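Local coordinates for protein alpha-L-rhamnosidase (Streptomyces avermitilis, PDB 3W5M) that hydrolyses terminal non-reducing alpha-L-rhamnose from citrus flavonoid glycosides and gum arabic, and binds L-rhamnose through a separate calcium-dependent carbohydrate-binding module, at residues R157-R161 with W268-F273; L333-V338 with V361-R366; V515-G520 with Y551-G555; D735-R739 with A795-Y800; V953-R957 with T969-Q973. All coordinates share one frame. Where two conformers were deposited one is given. Numbering follows the deposited sequence.

Contact 1. Residues R157-R161 with W268-F273; sequences RWFRR and WREPDF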
# COMPACT_ATOMS: atom_id res chain seq x y z
N ARG A 157 -19.90 29.85 -28.12
CA ARG A 157 -21.26 30.39 -28.12
C ARG A 157 -21.54 30.98 -26.73
O ARG A 157 -20.89 30.60 -25.76
CB ARG A 157 -22.30 29.34 -28.49
CG ARG A 157 -22.01 28.71 -29.86
CD ARG A 157 -22.28 29.70 -30.97
NE ARG A 157 -22.07 29.15 -32.32
CZ ARG A 157 -21.13 29.57 -33.17
NH1 ARG A 157 -20.25 30.52 -32.84
NH2 ARG A 157 -21.07 29.02 -34.41
N TRP A 158 -22.48 31.92 -26.67
CA TRP A 158 -22.75 32.67 -25.44
C TRP A 158 -24.22 32.48 -25.06
O TRP A 158 -25.10 32.39 -25.95
CB TRP A 158 -22.41 34.15 -25.66
CG TRP A 158 -20.93 34.37 -25.89
CD1 TRP A 158 -19.99 34.67 -24.95
CD2 TRP A 158 -20.23 34.29 -27.15
NE1 TRP A 158 -18.75 34.78 -25.53
CE2 TRP A 158 -18.87 34.54 -26.88
CE3 TRP A 158 -20.62 34.03 -28.48
CZ2 TRP A 158 -17.89 34.55 -27.88
CZ3 TRP A 158 -19.66 34.01 -29.47
CH2 TRP A 158 -18.30 34.27 -29.17
N PHE A 159 -24.50 32.43 -23.75
CA PHE A 159 -25.82 32.10 -23.23
C PHE A 159 -26.13 32.96 -22.02
O PHE A 159 -25.24 33.19 -21.18
CB PHE A 159 -25.85 30.64 -22.76
CG PHE A 159 -25.49 29.67 -23.86
CD1 PHE A 159 -24.15 29.44 -24.15
CD2 PHE A 159 -26.47 29.05 -24.65
CE1 PHE A 159 -23.77 28.59 -25.18
CE2 PHE A 159 -26.09 28.18 -25.68
CZ PHE A 159 -24.76 27.96 -25.94
N ARG A 160 -27.40 33.36 -21.93
CA ARG A 160 -27.91 34.12 -20.79
C ARG A 160 -29.26 33.62 -20.34
O ARG A 160 -30.08 33.17 -21.16
CB ARG A 160 -28.08 35.60 -21.18
CG ARG A 160 -26.78 36.40 -21.25
CD ARG A 160 -27.00 37.85 -21.73
NE ARG A 160 -28.07 38.55 -20.99
CZ ARG A 160 -27.87 39.27 -19.90
NH1 ARG A 160 -26.66 39.41 -19.39
NH2 ARG A 160 -28.90 39.89 -19.31
N ARG A 161 -29.50 33.75 -19.04
CA ARG A 161 -30.84 33.53 -18.49
C ARG A 161 -31.01 34.34 -17.23
O ARG A 161 -30.15 34.36 -16.36
CB ARG A 161 -31.15 32.06 -18.22
CG ARG A 161 -32.62 31.82 -17.89
CD ARG A 161 -32.99 30.36 -17.73
NE ARG A 161 -34.31 30.21 -17.13
CZ ARG A 161 -34.90 29.05 -16.91
NH1 ARG A 161 -34.29 27.91 -17.25
NH2 ARG A 161 -36.11 29.02 -16.37
N TRP A 268 -21.98 41.74 -21.17
CA TRP A 268 -22.92 40.66 -21.54
C TRP A 268 -23.20 39.69 -20.42
O TRP A 268 -24.17 38.91 -20.50
CB TRP A 268 -22.45 39.88 -22.79
CG TRP A 268 -21.31 38.94 -22.51
CD1 TRP A 268 -19.99 39.25 -22.54
CD2 TRP A 268 -21.39 37.54 -22.19
NE1 TRP A 268 -19.24 38.14 -22.26
CE2 TRP A 268 -20.08 37.08 -22.01
CE3 TRP A 268 -22.46 36.64 -22.00
CZ2 TRP A 268 -19.77 35.75 -21.68
CZ3 TRP A 268 -22.15 35.29 -21.64
CH2 TRP A 268 -20.81 34.88 -21.50
N ARG A 269 -22.36 39.68 -19.38
CA ARG A 269 -22.63 38.84 -18.21
C ARG A 269 -23.50 39.56 -17.17
O ARG A 269 -23.96 38.94 -16.22
CB ARG A 269 -21.34 38.32 -17.57
CG ARG A 269 -20.47 37.47 -18.50
CD ARG A 269 -19.29 36.85 -17.77
NE ARG A 269 -18.61 35.83 -18.58
CZ ARG A 269 -18.85 34.50 -18.52
NH1 ARG A 269 -19.78 33.99 -17.72
NH2 ARG A 269 -18.17 33.66 -19.29
N GLU A 270 -23.74 40.85 -17.37
CA GLU A 270 -24.42 41.66 -16.33
C GLU A 270 -25.93 41.61 -16.41
O GLU A 270 -26.49 41.39 -17.50
CB GLU A 270 -24.00 43.14 -16.37
CG GLU A 270 -22.51 43.41 -16.43
CD GLU A 270 -21.78 43.10 -15.14
OE1 GLU A 270 -22.44 42.86 -14.11
OE2 GLU A 270 -20.54 43.08 -15.17
N PRO A 271 -26.61 41.85 -15.27
CA PRO A 271 -28.06 41.84 -15.28
C PRO A 271 -28.73 42.68 -16.37
O PRO A 271 -29.69 42.20 -16.98
CB PRO A 271 -28.42 42.36 -13.88
CG PRO A 271 -27.31 41.83 -13.03
CD PRO A 271 -26.07 41.89 -13.89
N ASP A 272 -28.26 43.91 -16.62
CA ASP A 272 -29.04 44.83 -17.46
C ASP A 272 -28.67 44.88 -18.94
O ASP A 272 -29.10 45.77 -19.68
CB ASP A 272 -29.07 46.24 -16.84
CG ASP A 272 -30.03 46.35 -15.65
OD1 ASP A 272 -30.93 45.49 -15.54
OD2 ASP A 272 -29.88 47.30 -14.84
N PHE A 273 -27.91 43.88 -19.38
CA PHE A 273 -27.47 43.76 -20.76
C PHE A 273 -28.66 43.44 -21.65
O PHE A 273 -29.55 42.67 -21.24
CB PHE A 273 -26.45 42.63 -20.84
CG PHE A 273 -25.93 42.39 -22.22
CD1 PHE A 273 -24.90 43.15 -22.73
CD2 PHE A 273 -26.51 41.40 -23.01
CE1 PHE A 273 -24.43 42.93 -24.02
CE2 PHE A 273 -26.05 41.17 -24.29
CZ PHE A 273 -25.01 41.94 -24.80
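Arg160 does most of the work here. From strand 156-165 its chain leaves in m and then t, and a bend at chi3 (50°, p) swings the guanidinium into the loop 268-273, where carbonyls of the loop and of its type I turn Glu270-Phe273 converge. Arg160 NH1 donates to Glu270 O at 2.7 Å and to Trp268 O at 2.8 Å; Arg160 NH2 adds a weak bond to Pro271 O at 3.4 Å. Phe273 CB lies over one face of the guanidinium, 3.5 Å from Arg160 NH1. Two residues before Arg160, Trp158 (m) meets Trp268, whose p rotamer brings the indole across to the strand: the edge of Trp158 points at the face of Trp268, planes at 85°, with Trp158 CD1 3.5 Å from Trp268 CZ2. The side chain of Phe159, on this strand of the CBM67 beta-sandwich, is about 13 Å from the calcium. Since Arg160 NE also forms a salt bridge with Asp275, the buried charge is met by one carboxylate and a set of backbone carbonyls.

Contact 2. Residues L333-V338 with V361-R366; sequences LNGRRV and VTSSVR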
# COMPACT_ATOMS: atom_id res chain seq x y z
N LEU A 333 -17.68 4.66 19.81
CA LEU A 333 -18.64 4.09 20.75
C LEU A 333 -18.60 4.97 22.03
O LEU A 333 -17.54 5.11 22.65
CB LEU A 333 -18.27 2.64 21.06
CG LEU A 333 -19.10 1.89 22.10
CD1 LEU A 333 -20.53 1.68 21.63
CD2 LEU A 333 -18.47 0.55 22.43
N ASN A 334 -19.74 5.57 22.36
CA ASN A 334 -19.89 6.37 23.61
C ASN A 334 -18.81 7.42 23.75
O ASN A 334 -18.10 7.48 24.76
CB ASN A 334 -19.91 5.44 24.83
CG ASN A 334 -21.10 4.50 24.81
OD1 ASN A 334 -20.99 3.32 25.20
ND2 ASN A 334 -22.23 5.00 24.35
N GLY A 335 -18.64 8.20 22.69
CA GLY A 335 -17.73 9.34 22.67
C GLY A 335 -16.24 9.04 22.55
O GLY A 335 -15.44 9.93 22.75
N ARG A 336 -15.87 7.82 22.19
CA ARG A 336 -14.48 7.39 22.12
C ARG A 336 -14.29 6.61 20.82
O ARG A 336 -15.06 5.69 20.52
CB ARG A 336 -14.16 6.50 23.33
CG ARG A 336 -12.77 5.89 23.31
CD ARG A 336 -12.36 5.40 24.71
NE ARG A 336 -11.28 4.41 24.64
CZ ARG A 336 -9.98 4.68 24.71
NH1 ARG A 336 -9.55 5.93 24.87
NH2 ARG A 336 -9.09 3.70 24.64
N ARG A 337 -13.29 7.00 20.04
CA ARG A 337 -12.94 6.28 18.81
C ARG A 337 -12.58 4.83 19.13
O ARG A 337 -11.93 4.56 20.13
CB ARG A 337 -11.75 6.99 18.20
CG ARG A 337 -11.56 6.80 16.72
CD ARG A 337 -10.52 5.75 16.50
NE ARG A 337 -9.52 6.20 15.55
CZ ARG A 337 -8.97 5.39 14.65
NH1 ARG A 337 -9.35 4.11 14.57
NH2 ARG A 337 -8.05 5.88 13.83
N VAL A 338 -13.00 3.88 18.27
CA VAL A 338 -12.74 2.48 18.53
C VAL A 338 -11.44 2.12 17.77
O VAL A 338 -11.35 2.32 16.53
CB VAL A 338 -13.90 1.59 18.01
CG1 VAL A 338 -13.55 0.12 18.17
CG2 VAL A 338 -15.22 1.92 18.71
N VAL A 361 -13.97 -3.87 23.10
CA VAL A 361 -14.61 -2.66 23.58
C VAL A 361 -15.27 -2.84 24.94
O VAL A 361 -16.17 -2.10 25.30
CB VAL A 361 -15.60 -2.05 22.55
CG1 VAL A 361 -14.85 -1.63 21.27
CG2 VAL A 361 -16.77 -3.01 22.27
N THR A 362 -14.79 -3.82 25.70
CA THR A 362 -15.34 -4.14 27.01
C THR A 362 -15.48 -2.89 27.89
O THR A 362 -16.52 -2.69 28.53
CB THR A 362 -14.48 -5.20 27.72
OG1 THR A 362 -14.45 -6.38 26.92
CG2 THR A 362 -15.09 -5.60 29.10
N SER A 363 -14.46 -2.04 27.90
CA SER A 363 -14.46 -0.92 28.86
C SER A 363 -15.18 0.32 28.35
O SER A 363 -15.33 1.32 29.08
CB SER A 363 -13.04 -0.60 29.33
OG SER A 363 -12.25 -0.16 28.24
N SER A 364 -15.64 0.26 27.10
CA SER A 364 -16.38 1.33 26.46
C SER A 364 -17.89 1.21 26.57
O SER A 364 -18.59 2.20 26.45
CB SER A 364 -15.99 1.45 24.99
OG SER A 364 -15.13 2.54 24.76
N VAL A 365 -18.41 0.01 26.80
CA VAL A 365 -19.87 -0.14 26.86
C VAL A 365 -20.37 0.33 28.22
O VAL A 365 -19.60 0.33 29.17
CB VAL A 365 -20.34 -1.59 26.59
CG1 VAL A 365 -20.02 -2.00 25.16
CG2 VAL A 365 -19.69 -2.55 27.57
N ARG A 366 -21.64 0.70 28.28
CA ARG A 366 -22.27 1.27 29.48
C ARG A 366 -23.57 0.59 29.84
O ARG A 366 -24.27 0.08 28.95
CB ARG A 366 -22.60 2.76 29.25
CG ARG A 366 -21.41 3.65 28.97
CD ARG A 366 -21.90 5.06 28.68
NE ARG A 366 -20.77 5.96 28.42
CZ ARG A 366 -20.87 7.25 28.09
NH1 ARG A 366 -22.05 7.86 28.02
NH2 ARG A 366 -19.76 7.94 27.87
O HOH W 1 -16.38 4.95 25.75
O HOH W 2 -14.86 3.29 22.26
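A beta hairpin with a two-residue loop, the type I' turn Leu333-Arg336, packs here against the link between strands 353-360 and 368-377, in the beta-sandwich of the domain known in the family as the alpha-L-rhamnosidase N-terminal domain. Leu333 is the main bump. Leu333 CD2 drops into a hollow walled by Val361 CB at 3.9 Å, Ser364 CB at 3.7 Å and Val365 CG1 at 4.0 Å, while Val338 CG1 closes on Val361 CG1 at 3.8 Å to extend the apolar patch. The hollow exists because the link coils back on itself, Ser364 N hydrogen-bonding to Val361 O. Asn334, at the turn's first corner, is wedged between the Ser364-Val365 backbone and Arg366, whose extended side chain lays one guanidinium face over Asn334 CB. Over Ser364 the surfaces part, and two waters fill the gap: one joins Ser364 OG to Asn334 O, and the other sits 2.6 Å from Ser364 OG and donates to Arg336 O at 3.0 Å.

Contact 3. Residues V515-G520 with Y551-G555; sequences VSGDAG and YTLKG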
# COMPACT_ATOMS: atom_id res chain seq x y z
N VAL A 515 -4.29 25.12 14.01
CA VAL A 515 -4.55 26.46 13.48
C VAL A 515 -5.58 27.19 14.35
O VAL A 515 -6.53 26.59 14.85
CB VAL A 515 -5.00 26.40 12.00
CG1 VAL A 515 -6.28 25.57 11.83
CG2 VAL A 515 -5.18 27.80 11.41
N SER A 516 -5.36 28.48 14.56
CA SER A 516 -6.33 29.32 15.27
C SER A 516 -6.71 30.44 14.34
O SER A 516 -5.85 31.02 13.69
CB SER A 516 -5.74 29.94 16.53
OG SER A 516 -5.16 28.96 17.36
N GLY A 517 -7.99 30.76 14.29
CA GLY A 517 -8.42 31.81 13.37
C GLY A 517 -9.93 31.93 13.32
O GLY A 517 -10.66 31.20 14.02
N ASP A 518 -10.39 32.82 12.47
CA ASP A 518 -11.82 33.09 12.36
C ASP A 518 -12.57 31.92 11.73
O ASP A 518 -12.04 31.27 10.81
CB ASP A 518 -12.04 34.37 11.58
CG ASP A 518 -11.56 35.61 12.36
OD1 ASP A 518 -11.37 35.49 13.60
OD2 ASP A 518 -11.36 36.68 11.75
N ALA A 519 -13.77 31.65 12.26
CA ALA A 519 -14.71 30.69 11.62
C ALA A 519 -14.88 31.04 10.13
O ALA A 519 -15.04 32.19 9.80
CB ALA A 519 -16.06 30.72 12.35
N GLY A 520 -14.80 30.05 9.24
CA GLY A 520 -14.94 30.31 7.80
C GLY A 520 -13.60 30.48 7.07
O GLY A 520 -13.57 30.53 5.84
N TYR A 551 -9.25 22.55 4.91
CA TYR A 551 -9.89 22.62 6.20
C TYR A 551 -10.48 24.00 6.42
O TYR A 551 -9.77 24.98 6.29
CB TYR A 551 -8.88 22.35 7.33
CG TYR A 551 -9.45 22.47 8.73
CD1 TYR A 551 -10.30 21.48 9.25
CD2 TYR A 551 -9.15 23.57 9.54
CE1 TYR A 551 -10.83 21.58 10.53
CE2 TYR A 551 -9.66 23.67 10.84
CZ TYR A 551 -10.50 22.68 11.33
OH TYR A 551 -11.04 22.76 12.60
N THR A 552 -11.77 24.07 6.76
CA THR A 552 -12.44 25.34 7.02
C THR A 552 -12.67 25.44 8.53
O THR A 552 -13.24 24.55 9.12
CB THR A 552 -13.76 25.46 6.25
OG1 THR A 552 -13.48 25.38 4.86
CG2 THR A 552 -14.44 26.81 6.52
N LEU A 553 -12.22 26.53 9.13
CA LEU A 553 -12.24 26.68 10.59
C LEU A 553 -13.63 26.93 11.18
O LEU A 553 -14.48 27.53 10.52
CB LEU A 553 -11.34 27.86 10.98
CG LEU A 553 -9.85 27.56 11.12
CD1 LEU A 553 -9.21 27.23 9.77
CD2 LEU A 553 -9.13 28.76 11.75
N LYS A 554 -13.82 26.46 12.42
CA LYS A 554 -15.05 26.77 13.18
C LYS A 554 -14.87 27.97 14.14
O LYS A 554 -15.82 28.39 14.79
CB LYS A 554 -15.58 25.54 13.93
CG LYS A 554 -14.67 25.01 15.03
CD LYS A 554 -15.19 23.74 15.67
CE LYS A 554 -14.07 23.02 16.38
NZ LYS A 554 -14.60 21.84 17.12
N GLY A 555 -13.64 28.51 14.21
CA GLY A 555 -13.32 29.66 15.09
C GLY A 555 -13.34 29.34 16.55
O GLY A 555 -13.93 30.07 17.35
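Val515, at the end of strand 510-515, starts the contact by turning its side chain inward: Val515 CG1 lies 4.0 Å from Tyr551 CE2 and 3.9 Å from Leu553 CD1. The hydroxyl of Tyr551 is hydrogen-bonded to Glu559. The CA-to-CB bond of Ser516 points away, and the chain then passes close over Leu553 at Gly517, where Gly517 N sits 3.4 Å from Leu553 CD2; a CB on Gly517 would be tight against that methyl. Gly517 O in turn takes a CA-H...O contact from Gly555 CA at 3.3 Å. This is a connection between strands of the large concanavalin-like beta domain: the loop leads from strand 510-515 to strand 522-528, which pairs with strand 548-552, so it crosses the end of the strand carrying Tyr551. The CA-to-CB bond of Asp518 points away, but Asp518 O rests 3.5 Å from Leu553 CB. The closest CA pair is Ala519-Gly555, 3.9 Å, and a CB on Gly555 would clash with Ala519 N. Ala519 CB reaches Lys554 O at 3.4 Å, and Ala519 CA points a hydrogen at Leu553 O, also 3.4 Å away. Gly520 N donates to that same Leu553 O at 2.8 Å, and Gly520 CA rests 3.8 Å from Thr552 CG2.

Contact 4. Residues D735-R739 with A795-Y800; sequences DGLLR and AFQTAY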
# COMPACT_ATOMS: atom_id res chain seq x y z
N ASP A 735 7.12 -21.08 -28.10
CA ASP A 735 7.37 -21.88 -29.30
C ASP A 735 8.70 -22.60 -29.07
O ASP A 735 9.75 -21.96 -28.98
CB ASP A 735 7.39 -20.95 -30.53
CG ASP A 735 7.67 -21.70 -31.86
OD1 ASP A 735 7.99 -22.91 -31.86
OD2 ASP A 735 7.58 -21.05 -32.92
N GLY A 736 8.65 -23.93 -28.95
CA GLY A 736 9.81 -24.74 -28.53
C GLY A 736 10.43 -24.20 -27.26
O GLY A 736 11.65 -24.17 -27.12
N LEU A 737 9.55 -23.70 -26.38
CA LEU A 737 9.89 -23.16 -25.06
C LEU A 737 10.50 -21.76 -25.06
O LEU A 737 10.86 -21.24 -24.01
CB LEU A 737 10.75 -24.15 -24.26
CG LEU A 737 10.11 -25.53 -24.10
CD1 LEU A 737 11.14 -26.48 -23.52
CD2 LEU A 737 8.84 -25.49 -23.24
N LEU A 738 10.60 -21.14 -26.24
CA LEU A 738 11.11 -19.78 -26.33
C LEU A 738 9.92 -18.86 -26.19
O LEU A 738 8.89 -19.08 -26.83
CB LEU A 738 11.85 -19.53 -27.65
CG LEU A 738 13.01 -20.50 -27.97
CD1 LEU A 738 13.68 -20.07 -29.28
CD2 LEU A 738 14.03 -20.59 -26.83
N ARG A 739 10.06 -17.83 -25.36
CA ARG A 739 8.94 -16.92 -25.14
C ARG A 739 9.02 -15.70 -26.07
O ARG A 739 10.13 -15.28 -26.43
CB ARG A 739 8.91 -16.50 -23.66
CG ARG A 739 8.50 -17.66 -22.75
CD ARG A 739 7.00 -17.63 -22.48
NE ARG A 739 6.63 -16.42 -21.71
CZ ARG A 739 5.45 -15.81 -21.80
NH1 ARG A 739 4.52 -16.25 -22.63
NH2 ARG A 739 5.20 -14.73 -21.06
N ALA A 795 16.81 -25.18 -24.43
CA ALA A 795 16.29 -24.30 -25.46
C ALA A 795 16.85 -22.90 -25.27
O ALA A 795 17.29 -22.26 -26.24
CB ALA A 795 14.76 -24.32 -25.46
N PHE A 796 16.92 -22.43 -24.02
CA PHE A 796 17.49 -21.13 -23.75
C PHE A 796 18.96 -21.00 -24.19
O PHE A 796 19.34 -19.99 -24.81
CB PHE A 796 17.39 -20.76 -22.26
CG PHE A 796 17.86 -19.38 -21.94
CD1 PHE A 796 19.22 -19.12 -21.79
CD2 PHE A 796 16.94 -18.33 -21.80
CE1 PHE A 796 19.66 -17.84 -21.52
CE2 PHE A 796 17.38 -17.05 -21.53
CZ PHE A 796 18.74 -16.80 -21.38
N GLN A 797 19.77 -22.00 -23.85
CA GLN A 797 21.22 -21.90 -24.10
C GLN A 797 21.48 -21.93 -25.59
O GLN A 797 22.31 -21.18 -26.10
CB GLN A 797 21.98 -23.04 -23.44
CG GLN A 797 22.23 -22.82 -21.96
CD GLN A 797 22.44 -24.12 -21.22
OE1 GLN A 797 22.27 -25.20 -21.78
NE2 GLN A 797 22.82 -24.02 -19.95
N THR A 798 20.73 -22.77 -26.28
CA THR A 798 20.84 -22.87 -27.73
C THR A 798 20.50 -21.56 -28.45
O THR A 798 21.16 -21.18 -29.42
CB THR A 798 19.99 -24.03 -28.27
OG1 THR A 798 20.49 -25.25 -27.70
CG2 THR A 798 20.07 -24.13 -29.79
N ALA A 799 19.49 -20.86 -27.93
CA ALA A 799 18.96 -19.67 -28.60
C ALA A 799 19.77 -18.43 -28.32
O ALA A 799 19.96 -17.61 -29.22
CB ALA A 799 17.48 -19.45 -28.25
N TYR A 800 20.29 -18.29 -27.10
CA TYR A 800 20.84 -17.02 -26.66
C TYR A 800 22.27 -17.00 -26.15
O TYR A 800 22.83 -15.91 -25.94
CB TYR A 800 19.89 -16.35 -25.62
CG TYR A 800 18.41 -16.48 -25.91
CD1 TYR A 800 17.82 -15.85 -27.01
CD2 TYR A 800 17.58 -17.22 -25.05
CE1 TYR A 800 16.45 -15.96 -27.25
CE2 TYR A 800 16.22 -17.35 -25.28
CZ TYR A 800 15.65 -16.72 -26.37
OH TYR A 800 14.30 -16.87 -26.58
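Leu738 is the residue most covered here, and its CD2 makes the closest approaches. With the mt rotamer the side chain reaches across to helix 783-800, where Leu738 CD2 sits 4.0 Å from Ala795 CB, 3.9 Å from Ala799 CB and 3.7 Å from Tyr800 OH; Leu738 CD1 also lies 4.0 Å from Ala799 CB. Ala795 and Ala799 are one helical turn apart, so their small side chains form a shallow groove in which the leucine tip lies. Ala795 comes second in burial. Ala795 CB also meets the chain just upstream, 3.5 Å from Gly736 O and 4.2 Å from Leu737 CB, because the type I' turn Asp735-Leu738 brings that carbonyl and Leu737 up to the helix. Tyr800 supplies the far end of the groove: its ring lies obliquely to the leucine, Tyr800 CE2 at 4.2 Å from Leu738 CD2, and its hydroxyl is hydrogen-bonded to Thr761 OG1 on helix 756-777. Arg739 N donates to the same Thr761 OG1. No hydrogen bond joins the two segments, so the fit is purely van der Waals. It is a loop-to-helix contact between the helical hairpins of the (alpha/alpha)6 barrel, the catalytic domain of this GH78 enzyme.

Contact 5. Residues V953-R957 with T969-Q973; sequences VTSAR and TRWQQ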
# COMPACT_ATOMS: atom_id res chain seq x y z
N VAL A 953 34.20 -0.31 4.01
CA VAL A 953 33.60 -0.86 5.22
C VAL A 953 34.65 -1.57 6.07
O VAL A 953 35.22 -2.56 5.64
CB VAL A 953 32.42 -1.84 4.94
CG1 VAL A 953 31.66 -2.10 6.23
CG2 VAL A 953 31.49 -1.31 3.85
N THR A 954 34.89 -1.09 7.27
CA THR A 954 35.83 -1.77 8.16
C THR A 954 35.14 -2.23 9.44
O THR A 954 35.78 -2.73 10.38
CB THR A 954 37.03 -0.87 8.50
OG1 THR A 954 36.57 0.32 9.15
CG2 THR A 954 37.81 -0.52 7.22
N SER A 955 33.82 -2.07 9.48
CA SER A 955 33.11 -2.12 10.73
C SER A 955 31.64 -2.26 10.38
O SER A 955 31.15 -1.49 9.57
CB SER A 955 33.34 -0.79 11.45
OG SER A 955 33.14 -0.91 12.83
N ALA A 956 30.96 -3.25 10.95
CA ALA A 956 29.51 -3.42 10.77
C ALA A 956 28.88 -4.14 11.95
O ALA A 956 29.51 -4.98 12.61
CB ALA A 956 29.18 -4.14 9.47
N ARG A 957 27.61 -3.82 12.21
CA ARG A 957 26.86 -4.50 13.25
C ARG A 957 25.41 -4.61 12.77
O ARG A 957 24.91 -3.71 12.12
CB ARG A 957 26.99 -3.76 14.58
CG ARG A 957 25.77 -2.98 15.01
CD ARG A 957 26.12 -1.86 15.98
NE ARG A 957 24.97 -1.45 16.79
CZ ARG A 957 23.77 -1.09 16.31
NH1 ARG A 957 23.51 -1.10 15.01
NH2 ARG A 957 22.81 -0.74 17.16
N THR A 969 25.19 -9.98 14.43
CA THR A 969 26.60 -9.97 14.03
C THR A 969 27.23 -8.63 14.37
O THR A 969 26.56 -7.60 14.43
CB THR A 969 26.83 -10.22 12.52
OG1 THR A 969 26.17 -9.20 11.74
CG2 THR A 969 26.35 -11.60 12.09
N ARG A 970 28.54 -8.65 14.65
CA ARG A 970 29.32 -7.45 14.85
C ARG A 970 30.75 -7.79 14.49
O ARG A 970 31.33 -8.69 15.11
CB ARG A 970 29.24 -6.98 16.29
CG ARG A 970 30.02 -5.69 16.51
CD ARG A 970 29.69 -5.08 17.85
NE ARG A 970 30.77 -4.24 18.34
CZ ARG A 970 31.01 -3.97 19.62
NH1 ARG A 970 30.23 -4.49 20.58
NH2 ARG A 970 32.03 -3.20 19.96
N TRP A 971 31.29 -7.12 13.50
CA TRP A 971 32.68 -7.35 13.11
C TRP A 971 33.45 -6.06 12.91
O TRP A 971 32.87 -5.00 12.61
CB TRP A 971 32.78 -8.26 11.88
CG TRP A 971 32.17 -7.74 10.60
CD1 TRP A 971 30.92 -8.02 10.12
CD2 TRP A 971 32.80 -6.91 9.62
NE1 TRP A 971 30.72 -7.40 8.91
CE2 TRP A 971 31.86 -6.72 8.58
CE3 TRP A 971 34.06 -6.30 9.52
CZ2 TRP A 971 32.14 -5.93 7.45
CZ3 TRP A 971 34.34 -5.51 8.39
CH2 TRP A 971 33.38 -5.34 7.38
N GLN A 972 34.77 -6.15 13.10
CA GLN A 972 35.66 -5.00 13.01
C GLN A 972 37.01 -5.45 12.45
O GLN A 972 37.55 -6.46 12.91
CB GLN A 972 35.85 -4.39 14.38
CG GLN A 972 36.71 -3.13 14.42
CD GLN A 972 36.67 -2.44 15.77
OE1 GLN A 972 36.12 -2.98 16.74
NE2 GLN A 972 37.25 -1.25 15.85
N GLN A 973 37.50 -4.73 11.45
CA GLN A 973 38.90 -4.81 11.00
C GLN A 973 39.70 -3.66 11.61
O GLN A 973 39.37 -2.48 11.38
CB GLN A 973 39.00 -4.67 9.50
CG GLN A 973 38.62 -5.90 8.72
CD GLN A 973 38.97 -5.76 7.26
OE1 GLN A 973 38.75 -4.72 6.65
NE2 GLN A 973 39.53 -6.81 6.69
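Three backbone hydrogen bonds fix the register of these antiparallel segments. Gln973 N gives to Thr954 O at 2.8 Å, Trp971 N to Ala956 O at 2.9 Å, and Ala956 N returns the bond to Trp971 O at 3.1 Å. Ala956 and Trp971 thus form the hydrogen-bonded pair, flanked by the non-hydrogen-bonded pairs Ser955-Gln972 and Arg957-Arg970, whose CA atoms close to 4.5 and 4.2 Å. CA-H...O contacts fill the gaps, among them Arg970 CA to Ala956 O and Arg957 CA to Thr969 O, both 3.3 Å. Ser955, Arg957, Arg970 and Gln972 share one face, where Arg957 CB comes 4.1 Å from Arg970 CG before the guanidinium of Arg957 goes on to a salt bridge with Glu603. On the other face Trp971, in the p rotamer, folds its indole back over the neighbouring strand: Trp971 NE1 is 3.6 Å from Ala956 CB, and Trp971 CH2 is 3.8 Å from Val953 CG1. A small alanine opposite lets the ring lie that close. Trp971 NE1 is hydrogen-bonded to Ile930 O. The axes of 955-957 and 969-973 run 4.8 Å apart at 173°, as part of the beta hairpin 955-962 with 965-974 within the C-terminal beta-sandwich of the rhamnosidase.

How the contacts relate
Reading from the N terminus, the five contacts come strictly in series: each closes before the next opens, so none nests or crosses. Contact 1 closes the longest loop, 106 residues, and holds a late loop of the CBM67 module to one of its first strands. Contact 2 then closes a loop of 22 residues in the N-terminal rhamnosidase domain, and contact 3 closes 30 within the concanavalin-like domain; these two are the nearest pair, centres about 29 Å apart. Contact 4 brings parts of the catalytic helical barrel together across 55 residues, and contact 5 closes a short hairpin in the C-terminal sandwich, about 79 Å from contact 1 between centres. Each joins parts of one domain; no two touch.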